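Local coordinates for membrane-associated protein VP24 (Marburg virus - Musoke, Kenya, 1980, PDB 4OR8) that may act as a minor matrix protein of the virion, with a part in nucleocapsid assembly and in budding of virus particles, at residues F105-K117 and V133-T145. Sequence-based numbering, arbitrary orientation.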
loop_
_atom_site.group_PDB
_atom_site.type_symbol
_atom_site.label_atom_id
_atom_site.label_comp_id
_atom_site.label_asym_id
_atom_site.label_seq_id
_atom_site.Cartn_x
_atom_site.Cartn_y
_atom_site.Cartn_z
ATOM N N PHE B 105 11.019 -7.250 6.354
ATOM C CA PHE B 105 12.297 -6.534 6.354
ATOM C C PHE B 105 13.408 -7.326 5.666
ATOM O O PHE B 105 14.389 -6.755 5.193
ATOM C CB PHE B 105 12.717 -6.106 7.768
ATOM C CG PHE B 105 12.755 -7.229 8.769
ATOM C CD1 PHE B 105 13.807 -8.134 8.782
ATOM C CD2 PHE B 105 11.749 -7.363 9.717
ATOM C CE1 PHE B 105 13.846 -9.163 9.707
ATOM C CE2 PHE B 105 11.783 -8.388 10.649
ATOM C CZ PHE B 105 12.834 -9.289 10.643
ATOM N N LEU B 106 13.249 -8.643 5.617
ATOM C CA LEU B 106 14.165 -9.493 4.871
ATOM C C LEU B 106 13.841 -9.392 3.386
ATOM O O LEU B 106 14.726 -9.484 2.535
ATOM C CB LEU B 106 14.044 -10.942 5.342
ATOM C CG LEU B 106 15.277 -11.538 6.024
ATOM C CD1 LEU B 106 15.864 -10.561 7.027
ATOM C CD2 LEU B 106 14.919 -12.844 6.704
ATOM N N ALA B 107 12.562 -9.197 3.081
ATOM C CA ALA B 107 12.120 -9.049 1.702
ATOM C C ALA B 107 12.545 -7.691 1.160
ATOM O O ALA B 107 12.857 -7.555 -0.022
ATOM C CB ALA B 107 10.612 -9.219 1.604
ATOM N N LEU B 108 12.548 -6.685 2.030
ATOM C CA LEU B 108 13.022 -5.363 1.653
ATOM C C LEU B 108 14.510 -5.425 1.368
ATOM O O LEU B 108 15.001 -4.802 0.427
ATOM C CB LEU B 108 12.758 -4.347 2.765
ATOM C CG LEU B 108 13.329 -2.952 2.494
ATOM C CD1 LEU B 108 12.602 -2.291 1.340
ATOM C CD2 LEU B 108 13.273 -2.079 3.730
ATOM N N ARG B 109 15.221 -6.183 2.196
ATOM C CA ARG B 109 16.660 -6.348 2.050
ATOM C C ARG B 109 16.974 -6.944 0.686
ATOM O O ARG B 109 17.880 -6.489 -0.007
ATOM C CB ARG B 109 17.196 -7.249 3.160
ATOM C CG ARG B 109 18.708 -7.322 3.255
ATOM C CD ARG B 109 19.118 -8.324 4.330
ATOM N NE ARG B 109 20.547 -8.627 4.306
ATOM C CZ ARG B 109 21.425 -8.166 5.187
ATOM N NH1 ARG B 109 21.028 -7.377 6.177
ATOM N NH2 ARG B 109 22.704 -8.497 5.080
ATOM N N ILE B 110 16.202 -7.957 0.309
ATOM C CA ILE B 110 16.327 -8.596 -0.994
ATOM C C ILE B 110 16.050 -7.598 -2.112
ATOM O O ILE B 110 16.763 -7.554 -3.114
ATOM C CB ILE B 110 15.355 -9.789 -1.113
ATOM C CG1 ILE B 110 15.803 -10.925 -0.192
ATOM C CG2 ILE B 110 15.265 -10.278 -2.547
ATOM C CD1 ILE B 110 14.900 -12.135 -0.235
ATOM N N LEU B 111 15.016 -6.789 -1.921
ATOM C CA LEU B 111 14.613 -5.801 -2.910
ATOM C C LEU B 111 15.728 -4.776 -3.109
ATOM O O LEU B 111 16.025 -4.374 -4.235
ATOM C CB LEU B 111 13.313 -5.126 -2.465
ATOM C CG LEU B 111 12.460 -4.394 -3.502
ATOM C CD1 LEU B 111 11.023 -4.314 -3.019
ATOM C CD2 LEU B 111 13.005 -3.001 -3.760
ATOM N N LEU B 112 16.355 -4.370 -2.012
ATOM C CA LEU B 112 17.462 -3.424 -2.076
ATOM C C LEU B 112 18.656 -4.010 -2.820
ATOM O O LEU B 112 19.341 -3.306 -3.561
ATOM C CB LEU B 112 17.872 -2.969 -0.675
ATOM C CG LEU B 112 17.058 -1.806 -0.113
ATOM C CD1 LEU B 112 17.495 -1.468 1.297
ATOM C CD2 LEU B 112 17.204 -0.596 -1.013
ATOM N N GLY B 113 18.900 -5.302 -2.623
ATOM C CA GLY B 113 19.982 -5.980 -3.311
ATOM C C GLY B 113 19.800 -5.913 -4.815
ATOM O O GLY B 113 20.756 -5.714 -5.564
ATOM N N VAL B 114 18.558 -6.075 -5.254
ATOM C CA VAL B 114 18.216 -5.969 -6.666
ATOM C C VAL B 114 18.440 -4.550 -7.191
ATOM O O VAL B 114 18.994 -4.362 -8.275
ATOM C CB VAL B 114 16.751 -6.398 -6.910
ATOM C CG1 VAL B 114 16.319 -6.082 -8.335
ATOM C CG2 VAL B 114 16.584 -7.874 -6.616
ATOM N N ALA B 115 18.013 -3.561 -6.409
ATOM C CA ALA B 115 18.113 -2.153 -6.794
ATOM C C ALA B 115 19.561 -1.737 -7.027
ATOM O O ALA B 115 19.857 -0.973 -7.945
ATOM C CB ALA B 115 17.484 -1.273 -5.736
ATOM N N LEU B 116 20.463 -2.245 -6.196
ATOM C CA LEU B 116 21.883 -1.942 -6.343
ATOM C C LEU B 116 22.467 -2.456 -7.657
ATOM O O LEU B 116 23.544 -2.023 -8.071
ATOM C CB LEU B 116 22.688 -2.504 -5.168
ATOM C CG LEU B 116 22.959 -1.606 -3.959
ATOM C CD1 LEU B 116 21.677 -1.014 -3.408
ATOM C CD2 LEU B 116 23.682 -2.398 -2.885
ATOM N N LYS B 117 21.772 -3.384 -8.308
ATOM C CA LYS B 117 22.266 -3.918 -9.575
ATOM C C LYS B 117 21.538 -3.303 -10.766
ATOM O O LYS B 117 21.724 -3.751 -11.893
ATOM C CB LYS B 117 22.181 -5.450 -9.628
ATOM C CG LYS B 117 22.988 -6.163 -8.548
ATOM C CD LYS B 117 24.468 -5.803 -8.602
ATOM C CE LYS B 117 25.116 -6.325 -9.877
ATOM N NZ LYS B 117 26.554 -5.942 -9.969
ATOM N N VAL B 133 29.759 -1.675 -4.817
ATOM C CA VAL B 133 28.313 -1.847 -4.915
ATOM C C VAL B 133 27.966 -3.315 -5.156
ATOM O O VAL B 133 26.971 -3.827 -4.640
ATOM C CB VAL B 133 27.713 -0.966 -6.033
ATOM C CG1 VAL B 133 26.250 -1.306 -6.272
ATOM C CG2 VAL B 133 27.862 0.508 -5.682
ATOM N N HIS B 134 28.807 -3.995 -5.925
ATOM C CA HIS B 134 28.619 -5.415 -6.182
ATOM C C HIS B 134 28.729 -6.227 -4.895
ATOM O O HIS B 134 27.916 -7.116 -4.640
ATOM C CB HIS B 134 29.632 -5.915 -7.206
ATOM C CG HIS B 134 29.454 -7.352 -7.576
ATOM N ND1 HIS B 134 30.337 -8.336 -7.186
ATOM C CD2 HIS B 134 28.492 -7.974 -8.298
ATOM C CE1 HIS B 134 29.928 -9.502 -7.654
ATOM N NE2 HIS B 134 28.811 -9.310 -8.332
ATOM N N MET B 135 29.738 -5.917 -4.088
ATOM C CA MET B 135 29.913 -6.571 -2.798
ATOM C C MET B 135 28.720 -6.299 -1.888
ATOM O O MET B 135 28.219 -7.211 -1.232
ATOM C CB MET B 135 31.206 -6.104 -2.124
ATOM C CG MET B 135 32.469 -6.739 -2.682
ATOM S SD MET B 135 33.970 -6.172 -1.854
ATOM C CE MET B 135 34.240 -4.593 -2.651
ATOM N N LEU B 136 28.273 -5.044 -1.852
ATOM C CA LEU B 136 27.116 -4.661 -1.047
ATOM C C LEU B 136 25.881 -5.429 -1.482
ATOM O O LEU B 136 25.130 -5.946 -0.656
ATOM C CB LEU B 136 26.849 -3.159 -1.158
ATOM C CG LEU B 136 27.876 -2.232 -0.511
ATOM C CD1 LEU B 136 27.515 -0.771 -0.749
ATOM C CD2 LEU B 136 27.997 -2.521 0.975
ATOM N N SER B 137 25.685 -5.504 -2.791
ATOM C CA SER B 137 24.531 -6.188 -3.353
ATOM C C SER B 137 24.492 -7.656 -2.942
ATOM O O SER B 137 23.442 -8.167 -2.554
ATOM C CB SER B 137 24.523 -6.061 -4.875
ATOM O OG SER B 137 23.360 -6.656 -5.417
ATOM N N GLU B 138 25.638 -8.329 -3.029
ATOM C CA GLU B 138 25.727 -9.732 -2.641
ATOM C C GLU B 138 25.447 -9.896 -1.155
ATOM O O GLU B 138 24.798 -10.854 -0.740
ATOM C CB GLU B 138 27.100 -10.314 -2.983
ATOM C CG GLU B 138 27.298 -10.617 -4.458
ATOM C CD GLU B 138 28.637 -11.277 -4.753
ATOM O OE1 GLU B 138 29.514 -11.289 -3.862
ATOM O OE2 GLU B 138 28.811 -11.784 -5.882
ATOM N N TRP B 139 25.939 -8.950 -0.364
ATOM C CA TRP B 139 25.733 -8.961 1.078
ATOM C C TRP B 139 24.255 -8.837 1.438
ATOM O O TRP B 139 23.775 -9.487 2.368
ATOM C CB TRP B 139 26.542 -7.839 1.735
ATOM C CG TRP B 139 26.095 -7.500 3.117
ATOM C CD1 TRP B 139 26.093 -8.323 4.203
ATOM C CD2 TRP B 139 25.594 -6.237 3.571
ATOM N NE1 TRP B 139 25.615 -7.654 5.304
ATOM C CE2 TRP B 139 25.302 -6.370 4.942
ATOM C CE3 TRP B 139 25.361 -5.006 2.949
ATOM C CZ2 TRP B 139 24.789 -5.324 5.702
ATOM C CZ3 TRP B 139 24.855 -3.964 3.707
ATOM C CH2 TRP B 139 24.573 -4.130 5.068
ATOM N N LEU B 140 23.531 -8.008 0.693
ATOM C CA LEU B 140 22.112 -7.810 0.959
ATOM C C LEU B 140 21.272 -9.007 0.517
ATOM O O LEU B 140 20.285 -9.352 1.165
ATOM C CB LEU B 140 21.615 -6.530 0.288
ATOM C CG LEU B 140 22.171 -5.227 0.864
ATOM C CD1 LEU B 140 21.919 -4.070 -0.083
ATOM C CD2 LEU B 140 21.553 -4.952 2.223
ATOM N N LEU B 141 21.670 -9.644 -0.577
ATOM C CA LEU B 141 20.899 -10.752 -1.130
ATOM C C LEU B 141 21.156 -12.081 -0.424
ATOM O O LEU B 141 20.239 -12.881 -0.246
ATOM C CB LEU B 141 21.176 -10.907 -2.629
ATOM C CG LEU B 141 20.668 -9.797 -3.550
ATOM C CD1 LEU B 141 21.186 -9.995 -4.962
ATOM C CD2 LEU B 141 19.152 -9.756 -3.541
ATOM N N LEU B 142 22.401 -12.316 -0.024
ATOM C CA LEU B 142 22.791 -13.623 0.499
ATOM C C LEU B 142 22.908 -13.687 2.023
ATOM O O LEU B 142 22.872 -14.769 2.605
ATOM C CB LEU B 142 24.106 -14.076 -0.139
ATOM C CG LEU B 142 24.112 -14.208 -1.662
ATOM C CD1 LEU B 142 25.492 -14.607 -2.151
ATOM C CD2 LEU B 142 23.069 -15.215 -2.113
ATOM N N GLU B 143 23.046 -12.535 2.669
ATOM C CA GLU B 143 23.254 -12.510 4.113
ATOM C C GLU B 143 22.134 -11.791 4.854
ATOM O O GLU B 143 21.293 -11.126 4.245
ATOM C CB GLU B 143 24.594 -11.854 4.446
ATOM C CG GLU B 143 25.764 -12.393 3.642
ATOM C CD GLU B 143 27.041 -11.613 3.883
ATOM O OE1 GLU B 143 27.417 -11.435 5.062
ATOM O OE2 GLU B 143 27.664 -11.173 2.893
ATOM N N VAL B 144 22.132 -11.934 6.175
ATOM C CA VAL B 144 21.161 -11.260 7.025
ATOM C C VAL B 144 21.886 -10.501 8.128
ATOM O O VAL B 144 21.263 -9.957 9.040
ATOM C CB VAL B 144 20.168 -12.253 7.656
ATOM C CG1 VAL B 144 19.352 -12.948 6.573
ATOM C CG2 VAL B 144 20.908 -13.272 8.517
ATOM N N THR B 145 23.211 -10.474 8.032
ATOM C CA THR B 145 24.042 -9.777 9.005
ATOM C C THR B 145 23.836 -8.270 8.912
ATOM O O THR B 145 23.513 -7.742 7.847
ATOM C CB THR B 145 25.524 -10.101 8.792
ATOM O OG1 THR B 145 25.923 -9.671 7.485
ATOM C CG2 THR B 145 25.756 -11.600 8.919
#
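R109 reaches from helix 104-115 to the C-terminal end of helix 127-142 and binds backbone carbonyls there. Its chain is extended, with CG anti to the backbone N (chi1 -171°), which carries the guanidinium past L140 to the turn beyond. NH1 and NH2 both grip T145 O end-on, each at 3.0 Å, and NH2 also donates to W139 O at 3.1 Å, while NE makes a weak bond to L140 O. W139 O takes E143 N as well, from the opposite face of its carbonyl plane.

The same guanidinium makes a cation-pi contact with W139, its CZ over the face of the five-membered ring; the two planes stand 76° apart, so NH2 points at the indole face. V144 CA lies over one guanidinium face and L140 CD2 over the other. W139 NE1 donates in its ring plane to T145 OG1 at 3.0 Å, tying the indole to the turn, and W43 adds a second cation-pi partner for R109.

Farther along, G113 brings the antiparallel helices close, its CA 4.6 Å from S137 CA, and S137 OG donates to G113 O at 2.8 Å. Leucines flank this point: L141 CD2 packs on G113 CA and I110 CG2, and L116 CD2 meets L140 CD1 at 3.7 Å.

The buried guanidinium thus bonds to carbonyls at and just beyond the C-terminal end of helix 127-142, where its charge would probably suit the helix end, and so joins that end to helix 104-115.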